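Local coordinates for protein RNA-dependent RNA polymerase (Dera Ghazi Khan orthonairovirus, PDB 6DX2) that carries an N-terminal viral OTU-domain cysteine protease, a deubiquitinase of the papain-like clan, in a long polypeptide that probably also acts as the viral RNA-directed RNA polymerase, at residues D7-Q12 with Q23-N28; F49-S54 with L112-I117; I117-E120 with N126-T129; L142-K145 with H150-P153. All blocks are in the same frame, centred on the assembly; numbering follows the deposited sequence.

The four contacts are spread over the mixed sheet of the viral OTU domain and the helices packed on it. Interaction 1 closes first along the chain, joining the loops flanking strands 12-13 and 18-21. Interaction 2 then sets helix 42-52 against the approach to strand 116-121. Interaction 3 pairs that strand with 127-133 and shares I117 with interaction 2, though their centres are about 17 Å apart. Interaction 4 pairs strands 142-147 and 150-156; its centre is about 9 Å from that of interaction 3, and W119, bonded to L144 and N143, links them. Interactions 3 and 4 build the central strands, interaction 1 lies at the N-terminal edge, and interaction 2 ties helices to the sheet.

Interaction 1 of 4, residues D7-Q12 with Q23-N28; sequences DDINWQ and QRFNLN
I9 meets Q23 and F25 through carbon atoms alone, and the shortest sound side-chain bond within either segment is that of N28 N to N26 OD1, 3.0 Å long and 33° out of the carbonyl plane of the amide. This closes an Asx turn just beyond F25, while N26 ND2 is tied to S124 O and N126 OD1. R24 NH1 gives a weak bond to Q23 O and a further hydrogen bond to S21 O.

Across the contact the work falls to one methyl. With I9 CG1 anti to the carbonyl carbon (chi1 -78°) and the chain extended beyond it, CD1 is carried out to Q23 CG at 4.0 Å, the two side chains meeting at a slant. The same CD1 reaches F25 CE1 at 4.4 Å, oblique to the ring. Q23 CG in turn lies in the plane of the F25 ring, at its edge. The other branch of I9 serves its own segment: CG2 sits 3.5 Å above one face of the W11 indole, toward the rim, and K132 makes a cation-pi contact with that indole.

The buried surface is small, 118 Å². F25 also meets the rings of Y30 and W119 at steep angles, and its backbone bonds to V127, so segment 23-28 runs beside strand 127-133. N10 O accepts from S21 OG. The arrangement brings together the loops flanking the two N-terminal strands, 12-13 and 18-21, which extend one edge of the sheet, consistent with the N-terminal hairpin that nairovirus OTU domains add to the OTU fold.

Interaction 2 of 4, residues F49-S54 with L112-I117; sequences FLLFES and LNITII
No flat group enters the junction where L51 meets L112 and I114, and aliphatic methyls make it. The two aromatic rings of segment 49-54 are engaged elsewhere, F49 against P153 and Q155 of strand 150-156, and F52 against E57.

L51 works as a fork. One prong, CD1, touches L112 CD1 at 3.9 Å; the other, CD2, comes to I114 CD1 at 4.3 Å. The L51 and L112 side chains lie aslant of one another and meet only at these methyl ends. The I114 end is delivered by its torsions: CG1 stands between the backbone N and the carbonyl carbon (chi1 60°), and the chain then runs straight to CD1. L51 reaches out from the other side, and the ends meet although the CA atoms of L51 and I114 are 10.2 Å apart. L142 of the neighbouring strand touches both L51 and I114, giving the pair a common apolar neighbour.

Both segments include the C-terminal end of a helix. E53 N donates to F49 O at 2.8 Å, and E53 then leaves the helix with positive phi; N113 does the same after helix 102-112, turning the chain toward strand 116-121. The contact therefore joins helix 42-52 to the end of helix 102-112 and to the link that follows it, where T115 OG1 bonds to G136 N.

Only 88 Å² is buried, at the surface of the domain. Dispersion and the exclusion of water from a few methyls are the whole chemistry across it. Such packing has little directional preference, so the contact rests on the fit of the methyls and not on any directed bond.

Interaction 3 of 4, residues I117-E120 with N126-T129; sequences ILWE and NVVT
E120 and T129 form an antiparallel hydrogen-bonded pair, their CA atoms 5.0 Å apart. E120 N donates to T129 O at 2.8 Å, while E120 O takes two donors: V128 N, in the carbonyl plane and nearly straight (174°), at a distance of 2.5 Å that is doubtfully short, and T129 N at 3.3 Å, tilted from that plane. Two residues facing one make a classic beta bulge, at the corner the chain turns at V128. V127 CA adds a CA-H...O contact to E120 O.

One water joins the side chains. It donates to E120 OE1 at 2.7 Å and to L118 O, and accepts from T129 OG1 at 2.8 Å. T129 OG1, set between its backbone N and carbonyl carbon (chi1 75°), also approaches the E120 carboxylate directly, but at a poor angle for a bond.

Apolar packing is between W119 CE3 and V127 CG2, 3.8 Å apart and oblique to the indole; I117 CG2 lies above one indole face.

This hairpin of strands 116-121 and 127-133 sits within the sheet: W119 NE1 bonds to N143 of strand 142-147, its ring meets F31, and L118 packs on A105 of helix 102-112.

Interaction 4 of 4, residues L142-K145 with H150-P153; sequences LNLK and HIEP
L144 and I151 lie along the same face of the sheet and meet near their roots, L144 CB resting 4.1 Å from I151 CG2. With chi1 at -67°, I151 turns CG2 and not CG1 to L144 CB. Further out, L144 CD2 reaches P153 CA at 4.3 Å. L144 and P153 form a non-hydrogen-bonded pair, a position where the proline is not asked for an N-H toward strand 142-147. Helix 42-52 lies over this face, with F43 against L144 and I151, and S46 against I151 and P153.

K145 and E152 stand on the opposite face and form the hydrogen-bonded pair of this antiparallel hairpin, strands 142-147 and 150-156, in the sheet of the OTU fold. K145 N donates to E152 O at 2.8 Å, almost straight at 173°, and E152 N returns a bond to K145 O at 3.0 Å, in the carbonyl plane. K145 O also receives a CA-H...O contact from I151 CA at 3.2 Å, so one carbonyl is approached by two neighbouring residues.

The two charged side chains part company. K145 leaves the strand extended and bends only near its end, so that its CE is 4.5 Å from E152 CG; E152 then curls away, leaving K145 NZ and E152 OE2 6.8 Å apart. Each has its partner elsewhere: K145 NZ makes a salt bridge with E125, and E152 OE1 accepts from V36 N. On the K145 side, N143 turns its amide from the hairpin, its oxygen held by W119 and its ND2 given to V138 O.

Interaction 1 of 4, residues D7-Q12 with Q23-N28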
# COMPACT_ATOMS: atom_id res chain seq x y z
N ASP A 7 -13.05 1.25 11.29
CA ASP A 7 -12.56 2.56 11.69
C ASP A 7 -12.32 2.68 13.21
O ASP A 7 -11.81 3.72 13.64
CB ASP A 7 -13.51 3.67 11.22
CG ASP A 7 -13.27 4.06 9.75
OD1 ASP A 7 -12.45 3.41 9.16
OD2 ASP A 7 -13.85 5.02 9.23
N ASP A 8 -12.66 1.65 13.99
CA ASP A 8 -12.40 1.64 15.43
C ASP A 8 -11.23 0.75 15.81
O ASP A 8 -11.05 0.45 16.99
CB ASP A 8 -13.62 1.18 16.19
CG ASP A 8 -14.79 2.09 15.99
OD1 ASP A 8 -14.61 3.33 16.12
OD2 ASP A 8 -15.88 1.56 15.70
N ILE A 9 -10.45 0.28 14.82
CA ILE A 9 -9.27 -0.52 15.11
C ILE A 9 -8.28 0.34 15.88
O ILE A 9 -8.19 1.56 15.67
CB ILE A 9 -8.63 -1.05 13.82
CG1 ILE A 9 -9.42 -2.24 13.29
CG2 ILE A 9 -7.13 -1.48 14.00
CD1 ILE A 9 -8.96 -2.68 11.90
N ASN A 10 -7.51 -0.32 16.75
CA ASN A 10 -6.43 0.29 17.52
C ASN A 10 -5.09 0.16 16.78
O ASN A 10 -4.55 -0.94 16.61
CB ASN A 10 -6.39 -0.33 18.91
CG ASN A 10 -7.63 0.02 19.73
OD1 ASN A 10 -8.36 0.97 19.41
ND2 ASN A 10 -7.87 -0.75 20.80
N TRP A 11 -4.54 1.29 16.36
CA TRP A 11 -3.32 1.33 15.56
C TRP A 11 -2.18 1.80 16.46
O TRP A 11 -2.35 2.74 17.23
CB TRP A 11 -3.49 2.29 14.38
CG TRP A 11 -4.47 1.79 13.37
CD1 TRP A 11 -5.79 2.14 13.21
CD2 TRP A 11 -4.19 0.82 12.38
NE1 TRP A 11 -6.33 1.45 12.15
CE2 TRP A 11 -5.36 0.65 11.61
CE3 TRP A 11 -3.05 0.13 12.04
CZ2 TRP A 11 -5.44 -0.25 10.54
CZ3 TRP A 11 -3.09 -0.77 10.95
CH2 TRP A 11 -4.31 -0.94 10.21
N GLN A 12 -1.04 1.14 16.37
CA GLN A 12 0.05 1.53 17.26
C GLN A 12 1.13 2.19 16.41
O GLN A 12 1.64 1.56 15.48
CB GLN A 12 0.60 0.30 17.98
CG GLN A 12 1.69 0.61 19.02
CD GLN A 12 1.46 1.93 19.78
OE1 GLN A 12 0.41 2.14 20.38
NE2 GLN A 12 2.46 2.81 19.75
N GLN A 23 -4.77 -6.75 15.63
CA GLN A 23 -6.11 -7.25 15.32
C GLN A 23 -6.05 -8.38 14.30
O GLN A 23 -5.32 -8.32 13.32
CB GLN A 23 -6.95 -6.07 14.81
CG GLN A 23 -7.14 -5.96 13.30
CD GLN A 23 -5.84 -5.88 12.51
OE1 GLN A 23 -4.80 -5.57 13.06
NE2 GLN A 23 -5.89 -6.25 11.24
N ARG A 24 -6.75 -9.47 14.57
CA ARG A 24 -6.76 -10.56 13.61
C ARG A 24 -8.21 -10.97 13.36
O ARG A 24 -8.92 -11.37 14.29
CB ARG A 24 -5.92 -11.74 14.09
CG ARG A 24 -4.48 -11.39 14.46
CD ARG A 24 -3.65 -10.84 13.29
NE ARG A 24 -2.35 -10.34 13.74
CZ ARG A 24 -1.85 -9.13 13.44
NH1 ARG A 24 -2.54 -8.28 12.69
NH2 ARG A 24 -0.65 -8.79 13.91
N PHE A 25 -8.63 -10.85 12.10
CA PHE A 25 -10.00 -11.11 11.67
C PHE A 25 -9.91 -11.56 10.21
O PHE A 25 -8.85 -11.44 9.57
CB PHE A 25 -10.89 -9.87 11.79
CG PHE A 25 -10.38 -8.71 10.96
CD1 PHE A 25 -9.31 -7.93 11.39
CD2 PHE A 25 -10.93 -8.41 9.73
CE1 PHE A 25 -8.86 -6.88 10.64
CE2 PHE A 25 -10.45 -7.37 8.97
CZ PHE A 25 -9.44 -6.62 9.41
N ASN A 26 -11.04 -11.94 9.66
CA ASN A 26 -11.08 -12.31 8.25
C ASN A 26 -11.44 -11.10 7.38
O ASN A 26 -12.53 -10.52 7.53
CB ASN A 26 -12.04 -13.46 7.99
CG ASN A 26 -11.80 -14.03 6.63
OD1 ASN A 26 -12.33 -13.52 5.66
ND2 ASN A 26 -10.90 -15.03 6.53
N LEU A 27 -10.53 -10.76 6.46
CA LEU A 27 -10.72 -9.63 5.56
C LEU A 27 -12.09 -9.64 4.91
O LEU A 27 -12.72 -8.59 4.74
CB LEU A 27 -9.66 -9.64 4.47
CG LEU A 27 -8.27 -9.27 4.98
CD1 LEU A 27 -7.29 -9.39 3.85
CD2 LEU A 27 -8.35 -7.89 5.59
N ASN A 28 -12.54 -10.81 4.49
CA ASN A 28 -13.72 -10.79 3.64
C ASN A 28 -15.01 -10.67 4.42
O ASN A 28 -16.07 -10.68 3.80
CB ASN A 28 -13.68 -11.99 2.75
CG ASN A 28 -12.57 -11.86 1.70
OD1 ASN A 28 -11.75 -12.75 1.55
ND2 ASN A 28 -12.54 -10.70 0.99

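Interaction 2 of 4, residues F49-S54 with L112-I117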
# COMPACT_ATOMS: atom_id res chain seq x y z
N PHE A 49 -6.53 1.04 -9.36
CA PHE A 49 -7.94 0.65 -9.28
C PHE A 49 -8.67 1.44 -8.21
O PHE A 49 -9.81 1.89 -8.43
CB PHE A 49 -8.09 -0.84 -8.99
CG PHE A 49 -9.56 -1.28 -9.01
CD1 PHE A 49 -10.23 -1.39 -10.20
CD2 PHE A 49 -10.26 -1.42 -7.82
CE1 PHE A 49 -11.61 -1.76 -10.25
CE2 PHE A 49 -11.62 -1.77 -7.85
CZ PHE A 49 -12.27 -1.94 -9.07
N LEU A 50 -8.03 1.58 -7.04
CA LEU A 50 -8.69 2.25 -5.92
C LEU A 50 -8.79 3.75 -6.13
O LEU A 50 -9.76 4.36 -5.62
CB LEU A 50 -7.96 1.94 -4.63
CG LEU A 50 -8.13 0.47 -4.22
CD1 LEU A 50 -7.25 0.18 -3.05
CD2 LEU A 50 -9.61 0.13 -3.83
N LEU A 51 -7.85 4.37 -6.84
CA LEU A 51 -7.95 5.82 -7.05
C LEU A 51 -8.84 6.19 -8.24
O LEU A 51 -9.56 7.19 -8.17
CB LEU A 51 -6.58 6.42 -7.27
CG LEU A 51 -5.63 6.25 -6.11
CD1 LEU A 51 -4.24 6.75 -6.53
CD2 LEU A 51 -6.12 7.09 -4.85
N PHE A 52 -8.84 5.38 -9.31
CA PHE A 52 -9.48 5.74 -10.57
C PHE A 52 -10.55 4.78 -11.05
O PHE A 52 -11.17 5.06 -12.08
CB PHE A 52 -8.41 5.85 -11.69
CG PHE A 52 -7.34 6.88 -11.40
CD1 PHE A 52 -7.56 8.22 -11.63
CD2 PHE A 52 -6.12 6.51 -10.87
CE1 PHE A 52 -6.57 9.17 -11.31
CE2 PHE A 52 -5.11 7.46 -10.57
CZ PHE A 52 -5.35 8.76 -10.78
N GLU A 53 -10.76 3.63 -10.38
CA GLU A 53 -11.64 2.57 -10.86
C GLU A 53 -11.22 2.09 -12.23
O GLU A 53 -12.03 1.70 -13.06
CB GLU A 53 -13.12 3.00 -10.85
CG GLU A 53 -13.65 3.36 -9.46
CD GLU A 53 -13.98 2.14 -8.56
OE1 GLU A 53 -13.94 2.31 -7.32
OE2 GLU A 53 -14.29 1.03 -9.05
N SER A 54 -9.91 2.11 -12.46
CA SER A 54 -9.34 1.71 -13.73
C SER A 54 -7.89 1.36 -13.44
O SER A 54 -7.30 1.86 -12.49
CB SER A 54 -9.44 2.84 -14.75
OG SER A 54 -8.53 2.64 -15.81
N LEU A 112 0.63 11.60 -2.11
CA LEU A 112 -0.74 11.94 -2.45
C LEU A 112 -1.57 12.35 -1.26
O LEU A 112 -2.76 12.66 -1.43
CB LEU A 112 -1.40 10.72 -3.16
CG LEU A 112 -0.83 10.42 -4.53
CD1 LEU A 112 -1.64 9.24 -5.13
CD2 LEU A 112 -0.89 11.64 -5.46
N ASN A 113 -0.99 12.40 -0.05
CA ASN A 113 -1.76 12.78 1.14
C ASN A 113 -2.95 11.85 1.29
O ASN A 113 -4.11 12.26 1.45
CB ASN A 113 -2.20 14.24 1.09
CG ASN A 113 -1.07 15.14 1.42
OD1 ASN A 113 -0.32 15.57 0.53
ND2 ASN A 113 -0.89 15.38 2.71
N ILE A 114 -2.64 10.57 1.21
CA ILE A 114 -3.64 9.55 1.41
C ILE A 114 -3.05 8.57 2.42
O ILE A 114 -1.87 8.61 2.77
CB ILE A 114 -4.05 8.83 0.10
CG1 ILE A 114 -2.84 8.18 -0.52
CG2 ILE A 114 -4.71 9.83 -0.88
CD1 ILE A 114 -3.04 7.46 -1.91
N THR A 115 -3.92 7.69 2.89
CA THR A 115 -3.50 6.65 3.81
C THR A 115 -3.58 5.35 3.05
O THR A 115 -4.56 5.12 2.31
CB THR A 115 -4.42 6.67 5.05
OG1 THR A 115 -4.12 7.88 5.79
CG2 THR A 115 -4.13 5.50 6.01
N ILE A 116 -2.57 4.49 3.25
CA ILE A 116 -2.50 3.20 2.58
C ILE A 116 -2.28 2.14 3.63
O ILE A 116 -1.43 2.31 4.50
CB ILE A 116 -1.39 3.14 1.51
CG1 ILE A 116 -1.66 4.23 0.44
CG2 ILE A 116 -1.29 1.68 0.98
CD1 ILE A 116 -0.49 4.43 -0.59
N ILE A 117 -3.06 1.07 3.58
CA ILE A 117 -2.93 0.00 4.57
C ILE A 117 -2.59 -1.29 3.85
O ILE A 117 -3.27 -1.66 2.89
CB ILE A 117 -4.21 -0.16 5.39
CG1 ILE A 117 -4.49 1.14 6.10
CG2 ILE A 117 -4.10 -1.38 6.36
CD1 ILE A 117 -5.89 1.14 6.84

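Interaction 3 of 4, residues I117-E120 with N126-T129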
# COMPACT_ATOMS: atom_id res chain seq x y z
N ILE A 117 -3.06 1.07 3.58
CA ILE A 117 -2.93 0.00 4.57
C ILE A 117 -2.59 -1.29 3.85
O ILE A 117 -3.27 -1.66 2.89
CB ILE A 117 -4.21 -0.16 5.39
CG1 ILE A 117 -4.49 1.14 6.10
CG2 ILE A 117 -4.10 -1.38 6.36
CD1 ILE A 117 -5.89 1.14 6.84
N LEU A 118 -1.52 -1.95 4.30
CA LEU A 118 -1.14 -3.24 3.75
C LEU A 118 -1.64 -4.29 4.71
O LEU A 118 -1.15 -4.39 5.84
CB LEU A 118 0.37 -3.36 3.55
CG LEU A 118 1.05 -2.25 2.75
CD1 LEU A 118 2.58 -2.56 2.46
CD2 LEU A 118 0.27 -1.94 1.47
N TRP A 119 -2.65 -5.07 4.28
CA TRP A 119 -3.19 -6.13 5.11
C TRP A 119 -2.51 -7.41 4.63
O TRP A 119 -2.84 -7.94 3.57
CB TRP A 119 -4.70 -6.25 4.92
CG TRP A 119 -5.48 -5.01 5.28
CD1 TRP A 119 -5.87 -3.99 4.42
CD2 TRP A 119 -6.00 -4.66 6.57
NE1 TRP A 119 -6.62 -3.06 5.10
CE2 TRP A 119 -6.71 -3.44 6.42
CE3 TRP A 119 -5.94 -5.26 7.83
CZ2 TRP A 119 -7.30 -2.77 7.47
CZ3 TRP A 119 -6.57 -4.59 8.92
CH2 TRP A 119 -7.24 -3.37 8.72
N GLU A 120 -1.57 -7.92 5.42
CA GLU A 120 -0.96 -9.20 5.09
C GLU A 120 -1.86 -10.31 5.59
O GLU A 120 -2.17 -10.39 6.79
CB GLU A 120 0.44 -9.31 5.68
CG GLU A 120 1.45 -8.57 4.77
CD GLU A 120 2.78 -8.26 5.43
OE1 GLU A 120 3.11 -7.05 5.58
OE2 GLU A 120 3.51 -9.22 5.78
N ASN A 126 -7.11 -14.52 6.44
CA ASN A 126 -7.01 -13.97 7.78
C ASN A 126 -5.84 -12.99 7.84
O ASN A 126 -4.76 -13.27 7.31
CB ASN A 126 -6.80 -15.08 8.79
CG ASN A 126 -7.92 -16.08 8.77
OD1 ASN A 126 -9.08 -15.71 8.94
ND2 ASN A 126 -7.60 -17.35 8.54
N VAL A 127 -6.07 -11.84 8.49
CA VAL A 127 -4.98 -10.90 8.70
C VAL A 127 -3.88 -11.56 9.51
O VAL A 127 -4.14 -12.22 10.53
CB VAL A 127 -5.45 -9.62 9.41
CG1 VAL A 127 -4.26 -8.68 9.59
CG2 VAL A 127 -6.46 -8.92 8.56
N VAL A 128 -2.64 -11.41 9.04
CA VAL A 128 -1.46 -11.81 9.79
C VAL A 128 -0.70 -10.60 10.31
O VAL A 128 -0.21 -10.61 11.44
CB VAL A 128 -0.53 -12.71 8.94
CG1 VAL A 128 0.52 -13.35 9.83
CG2 VAL A 128 -1.34 -13.81 8.31
N THR A 129 -0.60 -9.55 9.51
CA THR A 129 -0.04 -8.28 9.94
C THR A 129 -0.85 -7.18 9.25
O THR A 129 -1.30 -7.36 8.12
CB THR A 129 1.46 -8.13 9.57
OG1 THR A 129 1.58 -7.88 8.17
CG2 THR A 129 2.28 -9.37 9.88
O HOH W 1 1.38 -5.45 6.80

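Interaction 4 of 4, residues L142-K145 with H150-P153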
# COMPACT_ATOMS: atom_id res chain seq x y z
N LEU A 142 -6.52 3.53 1.07
CA LEU A 142 -6.36 2.48 0.06
C LEU A 142 -5.95 1.22 0.81
O LEU A 142 -4.82 1.10 1.29
CB LEU A 142 -5.34 2.84 -1.00
CG LEU A 142 -5.35 4.20 -1.68
CD1 LEU A 142 -4.47 4.12 -2.95
CD2 LEU A 142 -6.65 4.70 -2.04
N ASN A 143 -6.87 0.27 0.84
CA ASN A 143 -6.71 -0.99 1.55
C ASN A 143 -6.22 -2.00 0.54
O ASN A 143 -6.95 -2.31 -0.40
CB ASN A 143 -8.04 -1.42 2.16
CG ASN A 143 -8.42 -0.51 3.30
OD1 ASN A 143 -7.76 -0.56 4.32
ND2 ASN A 143 -9.29 0.47 3.06
N LEU A 144 -5.05 -2.59 0.82
CA LEU A 144 -4.43 -3.56 -0.09
C LEU A 144 -4.29 -4.87 0.64
O LEU A 144 -3.84 -4.88 1.79
CB LEU A 144 -3.01 -3.05 -0.51
CG LEU A 144 -3.03 -1.71 -1.25
CD1 LEU A 144 -1.59 -1.37 -1.61
CD2 LEU A 144 -3.90 -1.74 -2.53
N LYS A 145 -4.66 -5.94 -0.05
CA LYS A 145 -4.50 -7.28 0.47
C LYS A 145 -3.24 -7.87 -0.09
O LYS A 145 -3.09 -7.98 -1.32
CB LYS A 145 -5.69 -8.16 0.12
CG LYS A 145 -5.64 -9.56 0.72
CD LYS A 145 -6.92 -10.36 0.37
CE LYS A 145 -6.81 -10.95 -1.02
NZ LYS A 145 -8.11 -11.52 -1.46
N HIS A 150 0.85 -11.83 -3.99
CA HIS A 150 0.15 -10.92 -4.88
C HIS A 150 -0.59 -9.87 -4.06
O HIS A 150 -0.81 -10.03 -2.87
CB HIS A 150 -0.79 -11.70 -5.81
CG HIS A 150 -0.06 -12.54 -6.82
ND1 HIS A 150 0.14 -13.89 -6.66
CD2 HIS A 150 0.56 -12.20 -7.98
CE1 HIS A 150 0.82 -14.36 -7.68
NE2 HIS A 150 1.09 -13.36 -8.50
N ILE A 151 -0.82 -8.74 -4.70
CA ILE A 151 -1.52 -7.63 -4.09
C ILE A 151 -2.81 -7.46 -4.85
O ILE A 151 -2.83 -7.49 -6.10
CB ILE A 151 -0.69 -6.34 -4.11
CG1 ILE A 151 0.51 -6.52 -3.20
CG2 ILE A 151 -1.56 -5.09 -3.74
CD1 ILE A 151 1.28 -5.30 -3.04
N GLU A 152 -3.90 -7.33 -4.10
CA GLU A 152 -5.21 -7.03 -4.66
C GLU A 152 -5.83 -5.85 -3.92
O GLU A 152 -5.59 -5.66 -2.71
CB GLU A 152 -6.13 -8.25 -4.56
CG GLU A 152 -5.46 -9.56 -5.03
CD GLU A 152 -5.13 -9.60 -6.54
OE1 GLU A 152 -5.71 -8.80 -7.30
OE2 GLU A 152 -4.30 -10.47 -6.95
N PRO A 153 -6.58 -5.02 -4.60
CA PRO A 153 -7.33 -3.96 -3.91
C PRO A 153 -8.48 -4.53 -3.08
O PRO A 153 -9.11 -5.51 -3.46
CB PRO A 153 -7.86 -3.09 -5.07
CG PRO A 153 -7.74 -3.92 -6.29
CD PRO A 153 -6.90 -5.10 -6.04